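Local coordinates for IMC sub-compartment protein ISP1 (Toxoplasma gondii, PDB 4CHM) that belongs to the inner membrane complex sub-compartment proteins, which are critical for replication of the parasite, and probably acts in its division by endodyogeny, at residues G23-R35 / C101-T113. Numbering follows the deposited sequence.
Sequences GMAVLVLLQDGTR and CIPLRFDGVKDKT. With SO4 (sulfate ion), chain H.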
loop_
_atom_site.group_PDB
_atom_site.type_symbol
_atom_site.label_atom_id
_atom_site.label_comp_id
_atom_site.label_asym_id
_atom_site.label_seq_id
_atom_site.Cartn_x
_atom_site.Cartn_y
_atom_site.Cartn_z
ATOM N N GLY A 23 -7.957 3.415 10.095
ATOM C CA GLY A 23 -8.513 2.804 8.895
ATOM C C GLY A 23 -8.671 3.838 7.804
ATOM O O GLY A 23 -9.019 4.966 8.089
ATOM N N MET A 24 -8.332 3.481 6.568
ATOM C CA MET A 24 -8.401 4.445 5.477
ATOM C C MET A 24 -8.875 3.810 4.159
ATOM O O MET A 24 -8.616 2.627 3.888
ATOM C CB MET A 24 -7.039 5.106 5.265
ATOM C CG MET A 24 -5.973 4.113 4.764
ATOM S SD MET A 24 -4.318 4.850 4.724
ATOM C CE MET A 24 -4.544 6.022 3.384
ATOM N N ALA A 25 -9.497 4.594 3.327
ATOM C CA ALA A 25 -10.000 4.132 2.064
ATOM C C ALA A 25 -8.915 3.931 0.989
ATOM O O ALA A 25 -8.099 4.800 0.721
ATOM C CB ALA A 25 -11.067 5.081 1.569
ATOM N N VAL A 26 -8.951 2.763 0.380
ATOM C CA VAL A 26 -8.126 2.447 -0.757
ATOM C C VAL A 26 -8.841 1.533 -1.709
ATOM O O VAL A 26 -9.822 0.995 -1.388
ATOM C CB VAL A 26 -6.804 1.742 -0.390
ATOM C CG1 VAL A 26 -5.884 2.580 0.417
ATOM C CG2 VAL A 26 -7.014 0.383 0.185
ATOM N N LEU A 27 -8.269 1.355 -2.876
ATOM C CA LEU A 27 -8.670 0.323 -3.797
ATOM C C LEU A 27 -7.658 -0.774 -3.907
ATOM O O LEU A 27 -6.483 -0.553 -3.841
ATOM C CB LEU A 27 -8.914 0.868 -5.181
ATOM C CG LEU A 27 -9.809 2.052 -5.377
ATOM C CD1 LEU A 27 -9.930 2.336 -6.853
ATOM C CD2 LEU A 27 -11.145 1.808 -4.770
ATOM N N VAL A 28 -8.149 -1.971 -4.082
ATOM C CA VAL A 28 -7.337 -3.040 -4.522
ATOM C C VAL A 28 -7.583 -3.270 -6.003
ATOM O O VAL A 28 -8.688 -3.248 -6.461
ATOM C CB VAL A 28 -7.594 -4.290 -3.688
ATOM C CG1 VAL A 28 -6.981 -5.502 -4.300
ATOM C CG2 VAL A 28 -7.140 -4.083 -2.262
ATOM N N LEU A 29 -6.523 -3.451 -6.749
ATOM C CA LEU A 29 -6.639 -3.691 -8.187
ATOM C C LEU A 29 -6.440 -5.191 -8.537
ATOM O O LEU A 29 -5.368 -5.782 -8.292
ATOM C CB LEU A 29 -5.686 -2.775 -8.974
ATOM C CG LEU A 29 -5.678 -1.277 -8.563
ATOM C CD1 LEU A 29 -4.451 -0.529 -9.073
ATOM C CD2 LEU A 29 -6.974 -0.539 -8.961
ATOM N N LEU A 30 -7.518 -5.831 -8.986
ATOM C CA LEU A 30 -7.502 -7.273 -9.172
ATOM C C LEU A 30 -6.816 -7.629 -10.503
ATOM O O LEU A 30 -6.679 -6.774 -11.409
ATOM C CB LEU A 30 -8.926 -7.879 -9.070
ATOM C CG LEU A 30 -9.636 -7.710 -7.705
ATOM C CD1 LEU A 30 -11.023 -8.338 -7.715
ATOM C CD2 LEU A 30 -8.830 -8.316 -6.572
ATOM N N GLN A 31 -6.351 -8.868 -10.606
ATOM C CA GLN A 31 -5.591 -9.311 -11.770
ATOM C C GLN A 31 -6.415 -9.172 -13.074
ATOM O O GLN A 31 -5.878 -8.808 -14.128
ATOM C CB GLN A 31 -5.120 -10.754 -11.571
ATOM C CG GLN A 31 -4.392 -11.313 -12.784
ATOM C CD GLN A 31 -3.932 -12.742 -12.614
ATOM O OE1 GLN A 31 -4.054 -13.303 -11.530
ATOM N NE2 GLN A 31 -3.428 -13.351 -13.681
ATOM N N ASP A 32 -7.726 -9.389 -12.981
ATOM C CA ASP A 32 -8.591 -9.260 -14.163
ATOM C C ASP A 32 -8.935 -7.803 -14.527
ATOM O O ASP A 32 -9.647 -7.553 -15.485
ATOM C CB ASP A 32 -9.878 -10.102 -14.022
ATOM C CG ASP A 32 -10.835 -9.551 -12.972
ATOM O OD1 ASP A 32 -10.622 -8.422 -12.459
ATOM O OD2 ASP A 32 -11.807 -10.251 -12.650
ATOM N N GLY A 33 -8.398 -6.850 -13.780
ATOM C CA GLY A 33 -8.710 -5.450 -14.029
ATOM C C GLY A 33 -9.782 -4.836 -13.134
ATOM O O GLY A 33 -9.985 -3.625 -13.177
ATOM N N THR A 34 -10.468 -5.654 -12.328
ATOM C CA THR A 34 -11.510 -5.144 -11.365
ATOM C C THR A 34 -10.901 -4.241 -10.321
ATOM O O THR A 34 -9.767 -4.457 -9.910
ATOM C CB THR A 34 -12.128 -6.287 -10.525
ATOM O OG1 THR A 34 -12.413 -7.396 -11.355
ATOM C CG2 THR A 34 -13.404 -5.823 -9.790
ATOM N N ARG A 35 -11.697 -3.354 -9.758
ATOM C CA ARG A 35 -11.294 -2.518 -8.632
ATOM C C ARG A 35 -12.201 -2.794 -7.435
ATOM O O ARG A 35 -13.364 -2.632 -7.542
ATOM C CB ARG A 35 -11.437 -1.073 -9.015
ATOM C CG ARG A 35 -10.254 -0.433 -9.648
ATOM C CD ARG A 35 -10.656 0.783 -10.441
ATOM N NE ARG A 35 -11.386 0.320 -11.573
ATOM C CZ ARG A 35 -10.941 0.338 -12.806
ATOM N NH1 ARG A 35 -9.795 0.868 -13.062
ATOM N NH2 ARG A 35 -11.671 -0.155 -13.780
ATOM N N CYS A 101 1.411 -10.689 -5.179
ATOM C CA CYS A 101 1.416 -9.260 -4.936
ATOM C C CYS A 101 -0.009 -8.703 -4.812
ATOM O O CYS A 101 -0.868 -9.016 -5.624
ATOM C CB CYS A 101 2.179 -8.530 -6.050
ATOM S SG CYS A 101 3.866 -9.126 -6.367
ATOM N N ILE A 102 -0.244 -7.855 -3.813
ATOM C CA ILE A 102 -1.519 -7.171 -3.703
ATOM C C ILE A 102 -1.350 -5.704 -4.024
ATOM O O ILE A 102 -0.768 -4.954 -3.232
ATOM C CB ILE A 102 -2.116 -7.326 -2.298
ATOM C CG1 ILE A 102 -2.376 -8.824 -1.985
ATOM C CG2 ILE A 102 -3.423 -6.531 -2.196
ATOM C CD1 ILE A 102 -2.904 -9.076 -0.571
ATOM N N PRO A 103 -1.921 -5.258 -5.149
ATOM C CA PRO A 103 -1.732 -3.840 -5.487
ATOM C C PRO A 103 -2.778 -2.929 -4.864
ATOM O O PRO A 103 -3.969 -3.125 -5.067
ATOM C CB PRO A 103 -1.842 -3.832 -7.027
ATOM C CG PRO A 103 -1.745 -5.308 -7.438
ATOM C CD PRO A 103 -2.411 -6.023 -6.309
ATOM N N LEU A 104 -2.309 -1.933 -4.109
ATOM C CA LEU A 104 -3.178 -0.980 -3.406
ATOM C C LEU A 104 -3.045 0.337 -4.108
ATOM O O LEU A 104 -1.915 0.830 -4.338
ATOM C CB LEU A 104 -2.709 -0.764 -1.974
ATOM C CG LEU A 104 -2.579 -1.985 -1.070
ATOM C CD1 LEU A 104 -1.947 -1.579 0.236
ATOM C CD2 LEU A 104 -3.924 -2.612 -0.846
ATOM N N ARG A 105 -4.164 0.948 -4.439
ATOM C CA ARG A 105 -4.110 2.308 -5.029
ATOM C C ARG A 105 -4.593 3.350 -4.005
ATOM O O ARG A 105 -5.703 3.242 -3.494
ATOM C CB ARG A 105 -4.972 2.397 -6.289
ATOM C CG ARG A 105 -4.922 3.806 -6.910
ATOM C CD ARG A 105 -5.831 3.908 -8.107
ATOM N NE ARG A 105 -5.335 3.152 -9.269
ATOM C CZ ARG A 105 -6.074 2.921 -10.363
ATOM N NH1 ARG A 105 -7.348 3.320 -10.386
ATOM N NH2 ARG A 105 -5.581 2.226 -11.394
ATOM N N PHE A 106 -3.721 4.295 -3.663
ATOM C CA PHE A 106 -4.043 5.333 -2.706
ATOM C C PHE A 106 -4.715 6.500 -3.415
ATOM O O PHE A 106 -4.784 6.518 -4.631
ATOM C CB PHE A 106 -2.762 5.792 -1.965
ATOM C CG PHE A 106 -2.198 4.745 -1.055
ATOM C CD1 PHE A 106 -1.396 3.722 -1.574
ATOM C CD2 PHE A 106 -2.616 4.665 0.284
ATOM C CE1 PHE A 106 -0.977 2.678 -0.757
ATOM C CE2 PHE A 106 -2.196 3.638 1.093
ATOM C CZ PHE A 106 -1.374 2.637 0.577
ATOM N N ASP A 107 -5.083 7.523 -2.654
ATOM C CA ASP A 107 -5.765 8.704 -3.197
ATOM C C ASP A 107 -4.909 9.560 -4.139
ATOM O O ASP A 107 -5.430 10.338 -4.912
ATOM C CB ASP A 107 -6.290 9.568 -2.053
ATOM C CG ASP A 107 -7.448 8.921 -1.330
ATOM O OD1 ASP A 107 -7.706 7.718 -1.568
ATOM O OD2 ASP A 107 -8.121 9.608 -0.535
ATOM N N GLY A 108 -3.599 9.464 -4.034
ATOM C CA GLY A 108 -2.734 10.213 -4.940
ATOM C C GLY A 108 -1.285 9.955 -4.602
ATOM O O GLY A 108 -0.974 9.043 -3.809
ATOM N N VAL A 109 -0.390 10.703 -5.245
ATOM C CA VAL A 109 1.024 10.381 -5.223
ATOM C C VAL A 109 1.599 10.542 -3.824
ATOM O O VAL A 109 2.477 9.790 -3.424
ATOM C CB VAL A 109 1.809 11.253 -6.253
ATOM C CG1 VAL A 109 3.288 10.898 -6.240
ATOM C CG2 VAL A 109 1.237 11.022 -7.650
ATOM N N LYS A 110 1.049 11.486 -3.058
ATOM C CA LYS A 110 1.621 11.825 -1.760
ATOM C C LYS A 110 1.394 10.740 -0.734
ATOM O O LYS A 110 2.306 10.374 -0.010
ATOM C CB LYS A 110 1.081 13.150 -1.240
ATOM C CG LYS A 110 1.617 13.536 0.130
ATOM C CD LYS A 110 0.923 14.806 0.662
ATOM C CE LYS A 110 1.421 15.169 2.050
ATOM N NZ LYS A 110 1.467 16.642 2.260
ATOM N N ASP A 111 0.178 10.238 -0.673
ATOM C CA ASP A 111 -0.127 9.104 0.158
ATOM C C ASP A 111 0.647 7.871 -0.291
ATOM O O ASP A 111 1.189 7.181 0.509
ATOM C CB ASP A 111 -1.623 8.837 0.176
ATOM C CG ASP A 111 -2.318 9.500 1.347
ATOM O OD1 ASP A 111 -1.665 10.148 2.138
ATOM O OD2 ASP A 111 -3.509 9.347 1.491
ATOM N N LYS A 112 0.739 7.657 -1.586
ATOM C CA LYS A 112 1.436 6.510 -2.103
ATOM C C LYS A 112 2.882 6.604 -1.601
ATOM O O LYS A 112 3.404 5.663 -1.081
ATOM C CB LYS A 112 1.403 6.552 -3.634
ATOM C CG LYS A 112 2.052 5.402 -4.386
ATOM C CD LYS A 112 3.560 5.402 -4.251
ATOM C CE LYS A 112 4.271 5.269 -5.575
ATOM N NZ LYS A 112 4.348 6.498 -6.377
ATOM N N THR A 113 3.477 7.783 -1.717
ATOM C CA THR A 113 4.851 7.984 -1.317
ATOM C C THR A 113 5.065 7.819 0.173
ATOM O O THR A 113 5.959 7.118 0.575
ATOM C CB THR A 113 5.396 9.352 -1.753
ATOM O OG1 THR A 113 5.264 9.502 -3.149
ATOM C CG2 THR A 113 6.819 9.463 -1.397
HETATM S S SO4 H . -8.164 3.589 -13.859
HETATM O O1 SO4 H . -7.682 5.018 -13.764
HETATM O O2 SO4 H . -7.015 2.610 -14.078
HETATM O O3 SO4 H . -9.154 3.452 -14.977
HETATM O O4 SO4 H . -8.933 3.169 -12.638
#
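Val26 packs its CG1 methyl against the ring of Phe106. Val26 CG1 lies 4.3 Å from the centroid of the Phe106 ring, off-centre, in a CH-pi contact. The two side chains lie alongside each other and point the same way. The S-methyl of Met24 reaches the same ring differently: CE comes in at the edge, in the ring plane, 3.9 Å from CD2 of Phe106. A bend in the methionine at chi3 (-69°) turns CE there and also brings it beside Asp111 OD2. That carboxylate has its salt bridge with Arg19 of helix 10-22. Farther along the sheet, Val28 CG2 meets Leu104 CD2 at 3.8 Å on the Val26 face.

Three backbone hydrogen bonds join strand 24-29 to strand 101-105. Leu27 and Arg105 bond to each other in both directions, and Leu29 N donates to Pro103 O at 3.1 Å. The Val28-Leu104 pair between them is non-hydrogen-bonded.

On the other face, Leu29 crosses the Arg105 side chain at about a right angle. Leu29 CD2 lies 3.8 Å above the guanidinium plane of Arg105, over its centre. Arg105 NH1 donates to sulfate O4 at 2.8 Å, nearly straight at 170°, and NH2 donates to O2. Asp87 forms a salt bridge with NE, and Asn83 O accepts from NH2, so several partners fix the rotation of this guanidinium. Arg35 approaches the same sulfate, and the anion probably offsets the charge of the two arginines. The sulfate probably comes from the crystallisation liquor.

These contacts pair the first and last strands in chain order, which lie side by side in the antiparallel sheet, with strand 101-105 leading into the C-terminal helix 109-125, as in the pleckstrin homology fold.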